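Side-chain contacts in 15-O-acetyltransferase (Fusarium sporotrichioides, PDB 3FOT), which transfers an acetyl group to the 15-hydroxyl of trichothecene intermediates during biosynthesis of T-2 toxin, as a coenzyme A-dependent enzyme of the BAHD superfamily: residues L69-L74 / V127-K132; D84-H89 / I106-P111; I437-N442 / I465-N470. All coordinates share one frame; numbering follows the deposited sequence.

Contact 1 of 3, residues L69-L74 / V127-K132; sequences LTLQNL and VQPTAK. With SO4 (sulfate ion), chain J.
Leu71, in the first turn of helix 71-88, lies along the edge strand 125-129 and touches three consecutive residues of it. Its CB sits 3.9 Å from CB of Val127, while its far end reaches further along the strand: CD1 of Leu71 comes within 3.6 Å of Gln128 O and 4.1 Å of Pro129 CB. With CG anti to the carbonyl carbon (chi1 -67°), the leucine chain is carried over the Gln128-Pro129 peptide. Val127 answers with CG1, 3.5 Å from Leu71 O, and its other methyl, CG2, turns toward a sulfate, probably from the crystallisation liquor, whose O1 accepts from Val127 N at 2.9 Å; His126 ND1 binds the same ion. Behind Leu71, the helix start is fixed by a capping box. Asn73 N donates to Thr70 OG1, and Thr70 N returns a nearly straight bond of 2.8 Å to Asn73 OD1, approaching from above the carbonyl plane. Leu71 also touches Ser163, and Val127 touches Leu161, on the neighbouring strand 158-163. No hydrogen bond joins the two segments: they meet through apolar side chains packed on each other and on backbone, while the capping box, Lys132 NZ on Gln128 OE1 and sulfate on Val127 N satisfy nearby polar atoms.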
loop_
_atom_site.group_PDB
_atom_site.type_symbol
_atom_site.label_atom_id
_atom_site.label_comp_id
_atom_site.label_asym_id
_atom_site.label_seq_id
_atom_site.Cartn_x
_atom_site.Cartn_y
_atom_site.Cartn_z
ATOM N N LEU A 69 -26.486 15.213 6.384
ATOM C CA LEU A 69 -25.430 14.327 6.839
ATOM C C LEU A 69 -24.996 14.686 8.238
ATOM O O LEU A 69 -24.865 15.872 8.574
ATOM C CB LEU A 69 -24.230 14.436 5.902
ATOM C CG LEU A 69 -24.484 14.066 4.434
ATOM C CD1 LEU A 69 -23.183 14.304 3.643
ATOM C CD2 LEU A 69 -24.981 12.618 4.311
ATOM N N THR A 70 -24.781 13.668 9.066
ATOM C CA THR A 70 -24.149 13.880 10.367
ATOM C C THR A 70 -23.091 12.807 10.558
ATOM O O THR A 70 -23.091 11.820 9.852
ATOM C CB THR A 70 -25.129 13.798 11.563
ATOM O OG1 THR A 70 -25.611 12.447 11.702
ATOM C CG2 THR A 70 -26.313 14.783 11.392
ATOM N N LEU A 71 -22.197 12.983 11.528
ATOM C CA LEU A 71 -21.239 11.891 11.791
ATOM C C LEU A 71 -21.966 10.627 12.227
ATOM O O LEU A 71 -21.628 9.516 11.783
ATOM C CB LEU A 71 -20.168 12.312 12.809
ATOM C CG LEU A 71 -19.210 13.403 12.323
ATOM C CD1 LEU A 71 -18.459 13.961 13.555
ATOM C CD2 LEU A 71 -18.228 12.855 11.334
ATOM N N GLN A 72 -22.992 10.783 13.072
ATOM C CA GLN A 72 -23.800 9.640 13.495
ATOM C C GLN A 72 -24.477 8.881 12.310
ATOM O O GLN A 72 -24.382 7.646 12.205
ATOM C CB GLN A 72 -24.805 10.079 14.583
ATOM C CG GLN A 72 -25.808 8.985 15.004
ATOM C CD GLN A 72 -26.597 9.317 16.299
ATOM O OE1 GLN A 72 -26.010 9.631 17.335
ATOM N NE2 GLN A 72 -27.902 9.189 16.243
ATOM N N ASN A 73 -25.112 9.600 11.380
ATOM C CA ASN A 73 -25.743 8.893 10.277
ATOM C C ASN A 73 -24.753 8.399 9.213
ATOM O O ASN A 73 -24.999 7.372 8.579
ATOM C CB ASN A 73 -27.040 9.567 9.736
ATOM C CG ASN A 73 -26.786 10.814 8.902
ATOM O OD1 ASN A 73 -25.690 11.067 8.429
ATOM N ND2 ASN A 73 -27.855 11.606 8.698
ATOM N N LEU A 74 -23.586 9.058 9.105
ATOM C CA LEU A 74 -22.526 8.543 8.223
ATOM C C LEU A 74 -21.980 7.220 8.748
ATOM O O LEU A 74 -21.759 6.268 7.983
ATOM C CB LEU A 74 -21.400 9.570 8.025
ATOM C CG LEU A 74 -21.762 10.721 7.068
ATOM C CD1 LEU A 74 -20.754 11.887 7.176
ATOM C CD2 LEU A 74 -21.852 10.199 5.618
ATOM N N VAL A 127 -16.356 7.596 14.927
ATOM C CA VAL A 127 -16.487 8.993 14.539
ATOM C C VAL A 127 -15.933 9.936 15.608
ATOM O O VAL A 127 -15.890 9.592 16.818
ATOM C CB VAL A 127 -17.959 9.395 14.246
ATOM C CG1 VAL A 127 -18.606 8.450 13.257
ATOM C CG2 VAL A 127 -18.769 9.490 15.542
ATOM N N GLN A 128 -15.500 11.110 15.165
ATOM C CA GLN A 128 -15.016 12.141 16.083
ATOM C C GLN A 128 -15.371 13.515 15.542
ATOM O O GLN A 128 -14.942 13.865 14.455
ATOM C CB GLN A 128 -13.490 12.115 16.214
ATOM C CG GLN A 128 -12.842 10.853 16.717
ATOM C CD GLN A 128 -11.343 11.035 16.941
ATOM O OE1 GLN A 128 -10.845 12.166 17.043
ATOM N NE2 GLN A 128 -10.618 9.920 17.022
ATOM N N PRO A 129 -16.151 14.312 16.309
ATOM C CA PRO A 129 -16.249 15.735 15.974
ATOM C C PRO A 129 -14.953 16.407 16.382
ATOM O O PRO A 129 -14.647 16.476 17.576
ATOM C CB PRO A 129 -17.424 16.242 16.827
ATOM C CG PRO A 129 -17.965 15.072 17.556
ATOM C CD PRO A 129 -16.955 13.949 17.480
ATOM N N THR A 130 -14.190 16.872 15.396
ATOM C CA THR A 130 -12.838 17.364 15.592
ATOM C C THR A 130 -12.359 18.154 14.376
ATOM O O THR A 130 -12.812 17.910 13.271
ATOM C CB THR A 130 -11.826 16.185 15.846
ATOM O OG1 THR A 130 -10.510 16.713 16.098
ATOM C CG2 THR A 130 -11.783 15.223 14.635
ATOM N N ALA A 131 -11.425 19.075 14.588
ATOM C CA ALA A 131 -10.755 19.759 13.486
ATOM C C ALA A 131 -9.519 19.018 12.953
ATOM O O ALA A 131 -8.966 19.423 11.946
ATOM C CB ALA A 131 -10.385 21.207 13.889
ATOM N N LYS A 132 -9.086 17.952 13.631
ATOM C CA LYS A 132 -7.922 17.182 13.174
ATOM C C LYS A 132 -8.180 16.535 11.814
ATOM O O LYS A 132 -9.310 16.090 11.516
ATOM C CB LYS A 132 -7.433 16.161 14.222
ATOM C CG LYS A 132 -8.187 14.850 14.310
ATOM C CD LYS A 132 -7.731 13.950 15.504
ATOM C CE LYS A 132 -8.277 14.465 16.841
ATOM N NZ LYS A 132 -8.424 13.399 17.876
HETATM S S SO4 J . -17.176 5.199 18.217
HETATM O O1 SO4 J . -17.554 6.267 17.258
HETATM O O2 SO4 J . -17.876 5.459 19.488
HETATM O O3 SO4 J . -17.515 3.859 17.739
HETATM O O4 SO4 J . -15.732 5.202 18.478
#

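Contact 2 of 3, residues D84-H89 / I106-P111; sequences DARFEH and ITYESP
Arg86, near the C-terminal end of helix 71-88, stretches out to meet Tyr108 and the residues after it, where strand 105-109 of the small four-stranded antiparallel sheet ends. The arginine chain is fully extended, with CG anti to the backbone N (chi1 178°), and this delivers the guanidinium to the phenol. NE donates to Tyr108 OH at 2.9 Å, with an angle of 166° at the hydrogen and the oxygen almost exactly in the guanidinium plane. NH2 adds a weak second bond to the same OH, longer at 3.3 Å and bent, so the phenol oxygen takes both bonds at the NE-NH2 edge of the guanidinium. The guanidinium and ring planes stand 72° apart. NH2 also lies 2.9 Å from Glu109 O, which sits at the guanidinium edge. NH1, at the other end of the group, donates to a bound glycerol, probably from the crystallisation liquor, and Trp120 makes a cation-pi contact with the arginine.

The strongest partner of Tyr108 OH lies outside both segments: it is hydrogen-bonded to Glu225 OE2, an atom that Ser110 OG shares. Glu225 thus joins the phenol on the strand to the hydroxyl of Ser110 just beyond it. Lying between a cationic donor and a carboxylate, the phenol O-H would probably be polarised. One face of the guanidinium is covered by the Pro111 ring, which comes from the opposite direction; Pro111 CG stands 3.6 Å above the plane, over its centre, and CD of Pro111 is 3.5 Å from Arg86 NH2.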
loop_
_atom_site.group_PDB
_atom_site.type_symbol
_atom_site.label_atom_id
_atom_site.label_comp_id
_atom_site.label_asym_id
_atom_site.label_seq_id
_atom_site.Cartn_x
_atom_site.Cartn_y
_atom_site.Cartn_z
ATOM N N ASP A 84 -22.123 -5.193 3.567
ATOM C CA ASP A 84 -22.200 -5.595 2.173
ATOM C C ASP A 84 -20.806 -5.945 1.668
ATOM O O ASP A 84 -20.632 -6.914 0.935
ATOM C CB ASP A 84 -22.764 -4.464 1.295
ATOM C CG ASP A 84 -24.223 -4.171 1.573
ATOM O OD1 ASP A 84 -24.911 -5.047 2.182
ATOM O OD2 ASP A 84 -24.667 -3.061 1.167
ATOM N N ALA A 85 -19.818 -5.136 2.069
ATOM C CA ALA A 85 -18.456 -5.294 1.576
ATOM C C ALA A 85 -17.835 -6.583 2.118
ATOM O O ALA A 85 -17.068 -7.241 1.415
ATOM C CB ALA A 85 -17.617 -4.097 1.939
ATOM N N ARG A 86 -18.186 -6.942 3.350
ATOM C CA ARG A 86 -17.699 -8.172 3.977
ATOM C C ARG A 86 -18.198 -9.364 3.177
ATOM O O ARG A 86 -17.458 -10.321 2.955
ATOM C CB ARG A 86 -18.164 -8.295 5.436
ATOM C CG ARG A 86 -17.675 -9.636 6.063
ATOM C CD ARG A 86 -17.908 -9.705 7.534
ATOM N NE ARG A 86 -17.484 -10.987 8.098
ATOM C CZ ARG A 86 -17.276 -11.214 9.391
ATOM N NH1 ARG A 86 -17.412 -10.241 10.293
ATOM N NH2 ARG A 86 -16.902 -12.439 9.789
ATOM N N PHE A 87 -19.455 -9.290 2.738
ATOM C CA PHE A 87 -20.011 -10.320 1.867
ATOM C C PHE A 87 -19.273 -10.445 0.539
ATOM O O PHE A 87 -18.925 -11.544 0.128
ATOM C CB PHE A 87 -21.511 -10.130 1.632
ATOM C CG PHE A 87 -22.158 -11.344 1.060
ATOM C CD1 PHE A 87 -22.599 -12.359 1.909
ATOM C CD2 PHE A 87 -22.256 -11.515 -0.324
ATOM C CE1 PHE A 87 -23.175 -13.527 1.380
ATOM C CE2 PHE A 87 -22.826 -12.693 -0.859
ATOM C CZ PHE A 87 -23.284 -13.678 0.012
ATOM N N GLU A 88 -18.993 -9.313 -0.109
ATOM C CA GLU A 88 -18.256 -9.312 -1.366
ATOM C C GLU A 88 -16.796 -9.745 -1.202
ATOM O O GLU A 88 -16.263 -10.497 -2.043
ATOM C CB GLU A 88 -18.264 -7.912 -1.966
ATOM C CG GLU A 88 -19.642 -7.408 -2.412
ATOM C CD GLU A 88 -19.532 -6.172 -3.303
ATOM O OE1 GLU A 88 -18.400 -5.711 -3.582
ATOM O OE2 GLU A 88 -20.581 -5.684 -3.774
ATOM N N HIS A 89 -16.154 -9.236 -0.152
ATOM C CA HIS A 89 -14.702 -9.365 0.047
ATOM C C HIS A 89 -14.376 -9.572 1.527
ATOM O O HIS A 89 -14.040 -8.638 2.249
ATOM C CB HIS A 89 -13.968 -8.169 -0.568
ATOM C CG HIS A 89 -14.256 -8.021 -2.027
ATOM N ND1 HIS A 89 -13.917 -8.995 -2.940
ATOM C CD2 HIS A 89 -14.913 -7.065 -2.721
ATOM C CE1 HIS A 89 -14.324 -8.631 -4.142
ATOM N NE2 HIS A 89 -14.931 -7.463 -4.036
ATOM N N ILE A 106 -3.737 -17.079 8.720
ATOM C CA ILE A 106 -4.877 -16.209 8.427
ATOM C C ILE A 106 -6.161 -17.012 8.564
ATOM O O ILE A 106 -6.327 -18.060 7.920
ATOM C CB ILE A 106 -4.804 -15.631 6.983
ATOM C CG1 ILE A 106 -3.598 -14.682 6.871
ATOM C CG2 ILE A 106 -6.139 -14.947 6.583
ATOM C CD1 ILE A 106 -3.231 -14.230 5.456
ATOM N N THR A 107 -7.081 -16.510 9.379
ATOM C CA THR A 107 -8.338 -17.236 9.598
ATOM C C THR A 107 -9.527 -16.384 9.145
ATOM O O THR A 107 -9.520 -15.167 9.345
ATOM C CB THR A 107 -8.470 -17.617 11.081
ATOM O OG1 THR A 107 -7.432 -18.549 11.422
ATOM C CG2 THR A 107 -9.825 -18.253 11.374
ATOM N N TYR A 108 -10.525 -17.023 8.532
ATOM C CA TYR A 108 -11.808 -16.374 8.306
ATOM C C TYR A 108 -12.939 -17.219 8.901
ATOM O O TYR A 108 -12.988 -18.440 8.677
ATOM C CB TYR A 108 -12.100 -16.109 6.815
ATOM C CG TYR A 108 -13.437 -15.411 6.694
ATOM C CD1 TYR A 108 -13.549 -14.058 7.032
ATOM C CD2 TYR A 108 -14.600 -16.122 6.346
ATOM C CE1 TYR A 108 -14.775 -13.404 7.012
ATOM C CE2 TYR A 108 -15.848 -15.475 6.310
ATOM C CZ TYR A 108 -15.915 -14.114 6.648
ATOM O OH TYR A 108 -17.123 -13.463 6.628
ATOM N N GLU A 109 -13.844 -16.573 9.629
ATOM C CA GLU A 109 -15.040 -17.260 10.135
ATOM C C GLU A 109 -16.290 -16.436 9.810
ATOM O O GLU A 109 -16.344 -15.233 10.078
ATOM C CB GLU A 109 -14.918 -17.521 11.639
ATOM C CG GLU A 109 -16.139 -18.201 12.275
ATOM C CD GLU A 109 -16.019 -18.355 13.785
ATOM O OE1 GLU A 109 -15.258 -17.601 14.441
ATOM O OE2 GLU A 109 -16.701 -19.246 14.325
ATOM N N SER A 110 -17.280 -17.081 9.204
ATOM C CA SER A 110 -18.579 -16.413 8.983
ATOM C C SER A 110 -19.196 -15.971 10.302
ATOM O O SER A 110 -19.029 -16.653 11.315
ATOM C CB SER A 110 -19.552 -17.356 8.308
ATOM O OG SER A 110 -19.287 -17.464 6.960
ATOM N N PRO A 111 -19.920 -14.834 10.303
ATOM C CA PRO A 111 -20.628 -14.431 11.523
ATOM C C PRO A 111 -21.597 -15.527 11.980
ATOM O O PRO A 111 -22.263 -16.153 11.153
ATOM C CB PRO A 111 -21.404 -13.175 11.088
ATOM C CG PRO A 111 -20.569 -12.620 9.937
ATOM C CD PRO A 111 -20.079 -13.842 9.214
#

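Contact 3 of 3, residues I437-N442 / I465-N470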
loop_
_atom_site.group_PDB
_atom_site.type_symbol
_atom_site.label_atom_id
_atom_site.label_comp_id
_atom_site.label_asym_id
_atom_site.label_seq_id
_atom_site.Cartn_x
_atom_site.Cartn_y
_atom_site.Cartn_z
ATOM N N ILE A 437 8.442 2.904 -4.036
ATOM C CA ILE A 437 7.225 2.129 -4.197
ATOM C C ILE A 437 6.254 2.948 -5.037
ATOM O O ILE A 437 5.917 4.077 -4.671
ATOM C CB ILE A 437 6.560 1.772 -2.841
ATOM C CG1 ILE A 437 7.560 1.113 -1.887
ATOM C CG2 ILE A 437 5.376 0.863 -3.100
ATOM C CD1 ILE A 437 8.097 2.063 -0.788
ATOM N N SER A 438 5.848 2.412 -6.183
ATOM C CA SER A 438 4.833 3.069 -6.989
ATOM C C SER A 438 3.432 2.540 -6.639
ATOM O O SER A 438 3.161 1.331 -6.738
ATOM C CB SER A 438 5.123 2.875 -8.474
ATOM O OG SER A 438 4.156 3.561 -9.247
ATOM N N ASP A 439 2.555 3.450 -6.221
ATOM C CA ASP A 439 1.155 3.119 -5.918
ATOM C C ASP A 439 0.217 3.336 -7.125
ATOM O O ASP A 439 -0.930 2.862 -7.121
ATOM C CB ASP A 439 0.661 3.944 -4.733
ATOM C CG ASP A 439 1.284 3.523 -3.407
ATOM O OD1 ASP A 439 1.466 2.308 -3.180
ATOM O OD2 ASP A 439 1.566 4.416 -2.572
ATOM N N GLY A 440 0.703 4.062 -8.134
ATOM C CA GLY A 440 -0.019 4.248 -9.392
ATOM C C GLY A 440 -1.178 5.212 -9.293
ATOM O O GLY A 440 -1.243 6.012 -8.371
ATOM N N ILE A 441 -2.118 5.076 -10.220
ATOM C CA ILE A 441 -3.229 6.012 -10.388
ATOM C C ILE A 441 -4.447 5.565 -9.580
ATOM O O ILE A 441 -5.000 4.502 -9.831
ATOM C CB ILE A 441 -3.565 6.131 -11.880
ATOM C CG1 ILE A 441 -2.339 6.693 -12.623
ATOM C CG2 ILE A 441 -4.826 6.974 -12.097
ATOM C CD1 ILE A 441 -2.465 6.689 -14.132
ATOM N N ASN A 442 -4.857 6.390 -8.620
ATOM C CA ASN A 442 -5.877 5.995 -7.665
ATOM C C ASN A 442 -7.265 5.856 -8.292
ATOM O O ASN A 442 -8.130 5.216 -7.714
ATOM C CB ASN A 442 -5.898 6.948 -6.462
ATOM C CG ASN A 442 -4.821 6.644 -5.453
ATOM O OD1 ASN A 442 -4.063 7.537 -5.006
ATOM N ND2 ASN A 442 -4.760 5.405 -5.047
ATOM N N ILE A 465 -6.333 11.860 -1.602
ATOM C CA ILE A 465 -6.061 10.519 -1.123
ATOM C C ILE A 465 -4.588 10.459 -0.775
ATOM O O ILE A 465 -3.733 10.777 -1.603
ATOM C CB ILE A 465 -6.416 9.420 -2.166
ATOM C CG1 ILE A 465 -7.893 9.515 -2.597
ATOM C CG2 ILE A 465 -6.051 8.012 -1.629
ATOM C CD1 ILE A 465 -8.291 8.535 -3.720
ATOM N N ASP A 466 -4.294 10.102 0.471
ATOM C CA ASP A 466 -2.901 9.854 0.868
ATOM C C ASP A 466 -2.755 8.447 1.421
ATOM O O ASP A 466 -3.471 8.059 2.318
ATOM C CB ASP A 466 -2.444 10.896 1.882
ATOM C CG ASP A 466 -2.384 12.269 1.280
ATOM O OD1 ASP A 466 -1.521 12.457 0.383
ATOM O OD2 ASP A 466 -3.202 13.131 1.684
ATOM N N PHE A 467 -1.803 7.699 0.888
ATOM C CA PHE A 467 -1.637 6.302 1.231
ATOM C C PHE A 467 -0.324 6.182 1.998
ATOM O O PHE A 467 0.749 6.520 1.483
ATOM C CB PHE A 467 -1.625 5.457 -0.039
ATOM C CG PHE A 467 -1.404 4.003 0.199
ATOM C CD1 PHE A 467 -2.470 3.150 0.432
ATOM C CD2 PHE A 467 -0.121 3.472 0.194
ATOM C CE1 PHE A 467 -2.265 1.806 0.656
ATOM C CE2 PHE A 467 0.074 2.117 0.419
ATOM C CZ PHE A 467 -0.988 1.297 0.647
ATOM N N VAL A 468 -0.429 5.762 3.252
ATOM C CA VAL A 468 0.747 5.600 4.101
ATOM C C VAL A 468 0.893 4.150 4.589
ATOM O O VAL A 468 -0.097 3.460 4.857
ATOM C CB VAL A 468 0.780 6.638 5.278
ATOM C CG1 VAL A 468 0.618 8.080 4.751
ATOM C CG2 VAL A 468 -0.283 6.347 6.286
ATOM N N VAL A 469 2.139 3.681 4.661
ATOM C CA VAL A 469 2.447 2.373 5.249
ATOM C C VAL A 469 3.451 2.655 6.339
ATOM O O VAL A 469 4.455 3.336 6.065
ATOM C CB VAL A 469 3.073 1.408 4.242
ATOM C CG1 VAL A 469 3.365 0.077 4.910
ATOM C CG2 VAL A 469 2.127 1.214 3.063
ATOM N N ASN A 470 3.190 2.183 7.561
ATOM C CA ASN A 470 4.081 2.467 8.684
ATOM C C ASN A 470 5.492 2.006 8.335
ATOM O O ASN A 470 5.659 0.999 7.660
ATOM C CB ASN A 470 3.639 1.740 9.950
ATOM C CG ASN A 470 2.478 2.434 10.665
ATOM O OD1 ASN A 470 2.144 3.589 10.383
ATOM N ND2 ASN A 470 1.874 1.726 11.603
#
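Asp439 OD1 forms a salt bridge with Arg479 NH1 of the adjoining strand 477-483, and the carboxylate held there meets Phe467 on strand 457-469. The two strands belong to different sheets: 435-441 is an edge strand of the four-stranded mixed sheet, while 457-469 runs within the six-stranded one. The aspartate comes in nearly perpendicular to the phenylalanine side chain, the carboxylate plane turned 72° from the ring. The nearest approach is made by OD2 of Asp439, which meets the ring obliquely, 3.4 Å from Phe467 CD2, and OD1 of Asp439 stays farther off, 3.9 Å from Phe467 CE2. The phenylalanine has its CG anti to the backbone N (chi1 178°), which carries the ring across to the carboxylate. Arg195 makes a cation-pi contact with this ring and donates through NH1 to Asp439 O, while the side chain of Arg479 also touches Phe467.

Farther along the strands, Asn442 and Ile465 run antiparallel alongside one another, with CB of Asn442 4.0 Å from Ile465 CD1. No hydrogen bond spans the two segments. The buried carboxylate instead has its charge partner in Arg479, which would probably help keep it ionised beside the aromatic ring, whereas Arg195 serves the backbone oxygen of Asp439 and the ring of Phe467.

Contacts 1 and 2 both use helix 71-88, contact 1 at its beginning and contact 2 at its end, with centres 26 Å apart. Along the chain contact 2 is nested in the loop that contact 1 closes, and contact 3 follows after both. The six-stranded mixed sheet joins contacts 1 and 3: strand 125-129 is its outermost strand on one side, strand 457-469 lies next to the outermost on the other, and their contact centres are 25 Å apart. Contact 3, about 6 Å from the chain centre, connects this sheet to the four-stranded mixed sheet. One helix therefore bridges the large sheet and the small antiparallel sheet, and with the central contact it links three sheets into one body.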